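Local coordinates for hemolysin-related protein (Vibrio cholerae serotype O1, PDB 6MLT), which is a secreted biofilm matrix protein that binds calcium and probably carbohydrate, with a likely role in bacterial biofilm adhesion, at residues A[125-128]-A[129-133]; A[360-363]-A[364-367]; A[501-504]-A[505-508]. All coordinates share one frame; numbering follows the deposited sequence.

Contact 1. Residues A[125-128]-A[129-133]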
loop_
_atom_site.group_PDB
_atom_site.type_symbol
_atom_site.label_atom_id
_atom_site.label_comp_id
_atom_site.label_asym_id
_atom_site.label_seq_id
_atom_site.Cartn_x
_atom_site.Cartn_y
_atom_site.Cartn_z
ATOM N N ILE A 125 14.910 6.266 21.863
ATOM C CA ILE A 125 13.473 6.439 21.749
ATOM C C ILE A 125 13.091 7.648 22.594
ATOM O O ILE A 125 13.197 7.612 23.827
ATOM C CB ILE A 125 12.714 5.177 22.174
ATOM C CG1 ILE A 125 13.219 3.990 21.337
ATOM C CG2 ILE A 125 11.208 5.383 22.006
ATOM C CD1 ILE A 125 12.582 2.656 21.664
ATOM N N LEU A 126 12.665 8.720 21.927
ATOM C CA LEU A 126 12.299 9.964 22.591
ATOM C C LEU A 126 10.798 10.014 22.845
ATOM O O LEU A 126 10.006 9.427 22.098
ATOM C CB LEU A 126 12.692 11.171 21.742
ATOM C CG LEU A 126 14.112 11.213 21.175
ATOM C CD1 LEU A 126 14.317 12.509 20.402
ATOM C CD2 LEU A 126 15.137 11.086 22.276
ATOM N N ASP A 127 10.413 10.740 23.897
ATOM C CA ASP A 127 9.019 11.102 24.096
ATOM C C ASP A 127 8.669 12.289 23.200
ATOM O O ASP A 127 9.515 12.826 22.476
ATOM C CB ASP A 127 8.731 11.387 25.575
ATOM C CG ASP A 127 9.445 12.644 26.122
ATOM O OD1 ASP A 127 9.828 13.557 25.353
ATOM O OD2 ASP A 127 9.602 12.710 27.363
ATOM N N HIS A 128 7.402 12.711 23.251
ATOM C CA HIS A 128 6.901 13.712 22.311
ATOM C C HIS A 128 7.486 15.099 22.552
ATOM O O HIS A 128 7.258 15.999 21.737
ATOM C CB HIS A 128 5.369 13.779 22.375
ATOM C CG HIS A 128 4.843 14.394 23.635
ATOM N ND1 HIS A 128 4.352 15.681 23.687
ATOM C CD2 HIS A 128 4.740 13.903 24.891
ATOM C CE1 HIS A 128 3.962 15.954 24.919
ATOM N NE2 HIS A 128 4.186 14.892 25.671
ATOM N N GLN A 129 8.228 15.291 23.634
ATOM C CA GLN A 129 8.893 16.551 23.918
ATOM C C GLN A 129 10.373 16.535 23.554
ATOM O O GLN A 129 11.070 17.522 23.807
ATOM C CB GLN A 129 8.722 16.900 25.401
ATOM C CG GLN A 129 7.267 17.112 25.789
ATOM C CD GLN A 129 7.080 17.388 27.275
ATOM O OE1 GLN A 129 7.744 16.789 28.120
ATOM N NE2 GLN A 129 6.172 18.295 27.595
ATOM N N GLY A 130 10.865 15.445 22.969
ATOM C CA GLY A 130 12.245 15.363 22.542
ATOM C C GLY A 130 13.203 14.833 23.582
ATOM O O GLY A 130 14.419 14.895 23.367
ATOM N N ASN A 131 12.702 14.314 24.699
ATOM C CA ASN A 131 13.548 13.805 25.763
ATOM C C ASN A 131 13.630 12.287 25.702
ATOM O O ASN A 131 12.663 11.604 25.351
ATOM C CB ASN A 131 13.018 14.247 27.123
ATOM C CG ASN A 131 13.184 15.727 27.344
ATOM O OD1 ASN A 131 14.267 16.278 27.127
ATOM N ND2 ASN A 131 12.109 16.390 27.739
ATOM N N ILE A 132 14.797 11.765 26.078
ATOM C CA ILE A 132 15.031 10.331 26.013
ATOM C C ILE A 132 14.057 9.618 26.937
ATOM O O ILE A 132 13.847 10.023 28.086
ATOM C CB ILE A 132 16.489 10.004 26.377
ATOM C CG1 ILE A 132 16.764 8.509 26.206
ATOM C CG2 ILE A 132 16.795 10.427 27.812
ATOM C CD1 ILE A 132 16.665 8.033 24.767
ATOM N N LYS A 133 13.459 8.546 26.433
ATOM C CA LYS A 133 12.519 7.728 27.187
ATOM C C LYS A 133 12.993 6.290 27.315
ATOM O O LYS A 133 12.965 5.731 28.416
ATOM C CB LYS A 133 11.140 7.778 26.510
ATOM C CG LYS A 133 10.073 6.912 27.159
ATOM C CD LYS A 133 8.707 7.232 26.570
ATOM C CE LYS A 133 7.646 6.254 27.026
ATOM N NZ LYS A 133 6.274 6.779 26.769
HETATM O O HOH W 1 9.739 15.023 28.556
HETATM O O HOH W 2 11.362 10.849 28.894
#

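Contact 2. Residues A[360-363]-A[364-367]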
loop_
_atom_site.group_PDB
_atom_site.type_symbol
_atom_site.label_atom_id
_atom_site.label_comp_id
_atom_site.label_asym_id
_atom_site.label_seq_id
_atom_site.Cartn_x
_atom_site.Cartn_y
_atom_site.Cartn_z
ATOM N N GLY A 360 -37.950 -28.264 -15.148
ATOM C CA GLY A 360 -39.199 -28.927 -15.459
ATOM C C GLY A 360 -39.865 -29.449 -14.202
ATOM O O GLY A 360 -39.627 -28.950 -13.099
ATOM N N LYS A 361 -40.700 -30.464 -14.390
ATOM C CA LYS A 361 -41.497 -31.019 -13.306
ATOM C C LYS A 361 -40.691 -32.076 -12.563
ATOM O O LYS A 361 -40.254 -33.069 -13.154
ATOM C CB LYS A 361 -42.794 -31.615 -13.838
ATOM C CG LYS A 361 -43.769 -32.025 -12.753
ATOM C CD LYS A 361 -45.066 -32.531 -13.365
ATOM C CE LYS A 361 -46.268 -32.186 -12.513
ATOM N NZ LYS A 361 -47.540 -32.341 -13.276
ATOM N N ASN A 362 -40.502 -31.842 -11.266
ATOM C CA ASN A 362 -39.822 -32.766 -10.362
ATOM C C ASN A 362 -40.670 -34.025 -10.190
ATOM O O ASN A 362 -41.830 -33.945 -9.774
ATOM C CB ASN A 362 -39.602 -32.047 -9.024
ATOM C CG ASN A 362 -38.994 -32.920 -7.960
ATOM O OD1 ASN A 362 -39.374 -34.072 -7.788
ATOM N ND2 ASN A 362 -38.059 -32.349 -7.200
ATOM N N LYS A 363 -40.096 -35.193 -10.489
ATOM C CA LYS A 363 -40.886 -36.421 -10.435
ATOM C C LYS A 363 -41.160 -36.883 -9.009
ATOM O O LYS A 363 -42.020 -37.746 -8.814
ATOM C CB LYS A 363 -40.193 -37.545 -11.200
ATOM C CG LYS A 363 -38.947 -38.121 -10.517
ATOM C CD LYS A 363 -38.338 -39.219 -11.384
ATOM C CE LYS A 363 -37.119 -39.851 -10.733
ATOM N NZ LYS A 363 -36.507 -40.887 -11.624
ATOM N N TYR A 364 -40.451 -36.341 -8.021
ATOM C CA TYR A 364 -40.652 -36.739 -6.632
ATOM C C TYR A 364 -41.752 -35.932 -5.959
ATOM O O TYR A 364 -42.534 -36.481 -5.171
ATOM C CB TYR A 364 -39.352 -36.575 -5.845
ATOM C CG TYR A 364 -38.151 -37.202 -6.506
ATOM C CD1 TYR A 364 -37.983 -38.579 -6.531
ATOM C CD2 TYR A 364 -37.180 -36.410 -7.099
ATOM C CE1 TYR A 364 -36.885 -39.151 -7.144
ATOM C CE2 TYR A 364 -36.077 -36.967 -7.702
ATOM C CZ TYR A 364 -35.931 -38.337 -7.724
ATOM O OH TYR A 364 -34.825 -38.888 -8.334
ATOM N N THR A 365 -41.830 -34.640 -6.271
ATOM C CA THR A 365 -42.761 -33.728 -5.637
ATOM C C THR A 365 -43.790 -33.153 -6.599
ATOM O O THR A 365 -44.742 -32.515 -6.140
ATOM C CB THR A 365 -42.003 -32.562 -4.989
ATOM O OG1 THR A 365 -41.436 -31.743 -6.015
ATOM C CG2 THR A 365 -40.881 -33.062 -4.087
ATOM N N TRP A 366 -43.621 -33.343 -7.909
ATOM C CA TRP A 366 -44.509 -32.782 -8.929
ATOM C C TRP A 366 -44.500 -31.255 -8.939
ATOM O O TRP A 366 -45.387 -30.635 -9.527
ATOM C CB TRP A 366 -45.946 -33.306 -8.770
ATOM C CG TRP A 366 -46.097 -34.751 -9.160
ATOM C CD1 TRP A 366 -45.124 -35.574 -9.654
ATOM C CD2 TRP A 366 -47.290 -35.543 -9.084
ATOM N NE1 TRP A 366 -45.637 -36.825 -9.892
ATOM C CE2 TRP A 366 -46.963 -36.834 -9.549
ATOM C CE3 TRP A 366 -48.601 -35.289 -8.669
ATOM C CZ2 TRP A 366 -47.899 -37.864 -9.612
ATOM C CZ3 TRP A 366 -49.529 -36.314 -8.731
ATOM C CH2 TRP A 366 -49.174 -37.584 -9.200
ATOM N N LYS A 367 -43.500 -30.627 -8.322
ATOM C CA LYS A 367 -43.310 -29.185 -8.425
ATOM C C LYS A 367 -42.374 -28.859 -9.590
ATOM O O LYS A 367 -41.586 -29.694 -10.040
ATOM C CB LYS A 367 -42.739 -28.622 -7.123
ATOM C CG LYS A 367 -43.564 -28.951 -5.885
ATOM C CD LYS A 367 -44.998 -28.450 -6.024
ATOM C CE LYS A 367 -45.811 -28.729 -4.775
ATOM N NZ LYS A 367 -47.233 -28.352 -4.957
#

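Contact 3. Residues A[501-504]-A[505-508]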
loop_
_atom_site.group_PDB
_atom_site.type_symbol
_atom_site.label_atom_id
_atom_site.label_comp_id
_atom_site.label_asym_id
_atom_site.label_seq_id
_atom_site.Cartn_x
_atom_site.Cartn_y
_atom_site.Cartn_z
ATOM N N ILE A 501 5.556 18.103 -9.666
ATOM C CA ILE A 501 4.416 17.195 -9.660
ATOM C C ILE A 501 4.206 16.714 -11.087
ATOM O O ILE A 501 4.092 17.529 -12.012
ATOM C CB ILE A 501 3.153 17.881 -9.118
ATOM C CG1 ILE A 501 3.408 18.424 -7.711
ATOM C CG2 ILE A 501 1.958 16.911 -9.130
ATOM C CD1 ILE A 501 2.323 19.378 -7.233
ATOM N N LEU A 502 4.160 15.396 -11.266
ATOM C CA LEU A 502 4.032 14.781 -12.579
ATOM C C LEU A 502 2.707 14.035 -12.693
ATOM O O LEU A 502 2.264 13.374 -11.747
ATOM C CB LEU A 502 5.179 13.812 -12.848
ATOM C CG LEU A 502 6.599 14.353 -12.634
ATOM C CD1 LEU A 502 7.628 13.291 -12.979
ATOM C CD2 LEU A 502 6.837 15.619 -13.462
ATOM N N ASP A 503 2.098 14.122 -13.869
ATOM C CA ASP A 503 0.882 13.372 -14.145
ATOM C C ASP A 503 1.189 11.878 -14.117
ATOM O O ASP A 503 2.177 11.422 -14.699
ATOM C CB ASP A 503 0.325 13.786 -15.504
ATOM C CG ASP A 503 -0.914 13.009 -15.890
ATOM O OD1 ASP A 503 -1.954 13.161 -15.217
ATOM O OD2 ASP A 503 -0.844 12.246 -16.875
ATOM N N GLY A 504 0.342 11.117 -13.423
ATOM C CA GLY A 504 0.595 9.692 -13.276
ATOM C C GLY A 504 0.577 8.947 -14.594
ATOM O O GLY A 504 1.380 8.037 -14.814
ATOM N N GLN A 505 -0.344 9.315 -15.487
ATOM C CA GLN A 505 -0.529 8.553 -16.715
ATOM C C GLN A 505 0.504 8.888 -17.783
ATOM O O GLN A 505 0.827 8.026 -18.611
ATOM C CB GLN A 505 -1.932 8.797 -17.269
ATOM C CG GLN A 505 -3.037 8.136 -16.467
ATOM C CD GLN A 505 -4.422 8.460 -16.996
ATOM O OE1 GLN A 505 -5.010 7.685 -17.747
ATOM N NE2 GLN A 505 -4.954 9.604 -16.594
ATOM N N THR A 506 1.028 10.115 -17.786
ATOM C CA THR A 506 1.840 10.605 -18.894
ATOM C C THR A 506 3.166 11.227 -18.488
ATOM O O THR A 506 4.009 11.445 -19.365
ATOM C CB THR A 506 1.072 11.665 -19.695
ATOM O OG1 THR A 506 0.938 12.846 -18.892
ATOM C CG2 THR A 506 -0.302 11.147 -20.119
ATOM N N GLY A 507 3.369 11.550 -17.216
ATOM C CA GLY A 507 4.564 12.244 -16.797
ATOM C C GLY A 507 4.551 13.739 -17.043
ATOM O O GLY A 507 5.519 14.416 -16.679
ATOM N N ARG A 508 3.484 14.282 -17.625
ATOM C CA ARG A 508 3.419 15.719 -17.873
ATOM C C ARG A 508 3.660 16.492 -16.579
ATOM O O ARG A 508 3.100 16.160 -15.528
ATOM C CB ARG A 508 2.056 16.089 -18.462
ATOM C CG ARG A 508 1.926 17.558 -18.844
ATOM C CD ARG A 508 0.537 17.883 -19.403
ATOM N NE ARG A 508 -0.452 18.087 -18.346
ATOM C CZ ARG A 508 -0.577 19.211 -17.646
ATOM N NH1 ARG A 508 0.229 20.242 -17.882
ATOM N NH2 ARG A 508 -1.508 19.305 -16.705
HETATM O O HOH W 3 -3.078 10.770 -14.620
#

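Contact 1. Residues A[125-128]-A[129-133]
Asp-127 meets Gln-129 and Asn-131 through a single carboxylate oxygen, a worked example of an aspartate organising a tight beta hairpin. OD1 accepts the backbone N of Gln-129 at 2.9 Å, an Asx turn, and the N of Asn-131 at 3.0 Å. The two donors come from opposite faces of the carboxylate plane, so OD1 is gripped from both faces. A chi1 of 67°, which sets CG between the backbone N and the carbonyl carbon, turns the carboxylate back over its own turn. Beneath it the backbone forms a type I turn, closed by Gly-130 N to Asp-127 O at 3.0 Å, and Gly-130, with positive phi, adds a G1 bulge. The ladder then resumes through Asp-127 N to Asn-131 O and Lys-133 N to Ile-125 O. On the buried side, Leu-126 lays CD1 against the O of Gly-130, while its CD2 rests 3.8 Å from Ile-132 CA. Ile-132 diverges from Leu-126, yet its CD1 comes back to within 3.6 Å of Ile-125 O.

The other side is looser and wet. One water joins Asp-127 OD2, Gln-129 OE1 and Asn-131 ND2, while a second links OD2 to Ile-132 O. The extended Gln-129 side chain lies over one face of the His-128 ring, its CG 3.8 Å from the ring centroid and offset toward the rim in a CH-pi contact.

The hairpin joins strands 122-126 and 132-137, the last two of a four-stranded antiparallel sheet consistent with a propeller blade. His-128 ND1 bonds to Leu-40 O near the calcium-binding loop, and Lys-133 NZ reaches back to Asp-106 and Glu-112, ligands of a bound sodium, beside strand 112-115.

Contact 2. Residues A[360-363]-A[364-367]
Two successive backbone N-H groups, those of Tyr-364 and Thr-365, share one amide oxygen, OD1 of Asn-362. Tyr-364 N comes in almost in line with the C=O bond but bent at the hydrogen (139°); its 2.5 Å to Asn-362 OD1 is shorter than usual and doubtful as an exact length. Thr-365 N approaches from well above the amide plane at 2.9 Å. With chi1 at 176°, CG of Asn-362 stands anti to the backbone N and the amide reaches into the bend of the chain. The backbone of the same residue pins both sides of the loop: its O accepts from Trp-366 N at 2.7 Å, and its N donates to Lys-367 O. Trp-366 takes a left-handed backbone conformation to close this bend. Thr-365 OG1, packed 3.3 Å from Asn-362 CG, receives the N of Lys-367 in an ST turn.

Around this polar centre, Lys-363 lies over the Tyr-364 ring, its CG poised above the ring centre at 3.9 Å from the centroid in a CH-pi contact, and its CE follows toward the phenol oxygen. Lys-361 instead packs its CE on the backbone O and CB of Trp-366, 3.9 Å from the latter. Its NZ is 5.4 Å from the centroid of the five-membered ring, at most a weak cation-pi attraction.

The loop lies in the beta-prism lectin region, just past a corner at Gly-360. Its chemistry implies a division of labour: OD1 of the buried asparagine satisfies consecutive backbone donors and fixes the turn, while Lys-363 covers a face of Tyr-364 with methylenes and sends its NZ on to Asp-389 O.

Contact 3. Residues A[501-504]-A[505-508]
Asp-503 and Thr-506 meet through a hydroxyl-carboxylate bond, the side-chain link at the centre of this turn. Thr-506 OG1 donates to Asp-503 OD2 at 2.8 Å, reaching it on the anti side and somewhat out of the carboxylate plane. The same oxygen draws weak bonds from the N of Thr-506, at 3.0 Å, and from the N of Gln-505, so it faces the inside of the bend. OD1 turns instead to a water at 2.7 Å, which is also held by the backbone N and the NE2 of Gln-505 and so ties the outer end of that side chain back to the aspartate.

The next layer explains the placement. CG of Asp-503 is anti to its backbone N (chi1 178°), which swings the carboxylate across the turn. In Thr-506, chi1 of 69° puts OG1 between N and the carbonyl carbon, where it can also accept Arg-508 N at 3.2 Å as an ST turn. The backbone frame comes from Gly-507 N to Asp-503 O and Asp-503 N to Arg-508 O, both 2.8 Å. Gly-507, with phi of 80°, takes the left-handed conformation that turns the chain back. On the buried side, Leu-502 CD2 packs 3.7 Å from Gly-507 O.

Farther out, Leu-502 lies on Val-491 and Val-493 of strand 490-494, and Trp-464 NE1 bonds to Gly-504 O. The whole is a hairpin whose 504-507 loop is closed by the Asp-503/Arg-508 pair, joining strands 498-502 and 509-514, the last two strands of a four-stranded antiparallel sheet that resembles a propeller blade.

Overall arrangement
All three contacts illustrate one principle: an Asp or Asn at or just beyond the end of a strand uses a side-chain oxygen to collect donors from the turn that follows. All are partly buried, contact 2 the most exposed. Contacts 1 and 3 each join the last two strands of a four-stranded antiparallel sheet, with a buried leucine on one side and water on the other, and in both a tryptophan bonds to a turn carbonyl. Contact 2, about 77 Å from contact 1 between centres, belongs to the beta-prism lectin region and replaces turn glycine and leucine packing with aromatics and lysines. Lys-133 of contact 1 bonds to sodium ligands, whereas Asp-503 of contact 3 only lies near a sodium.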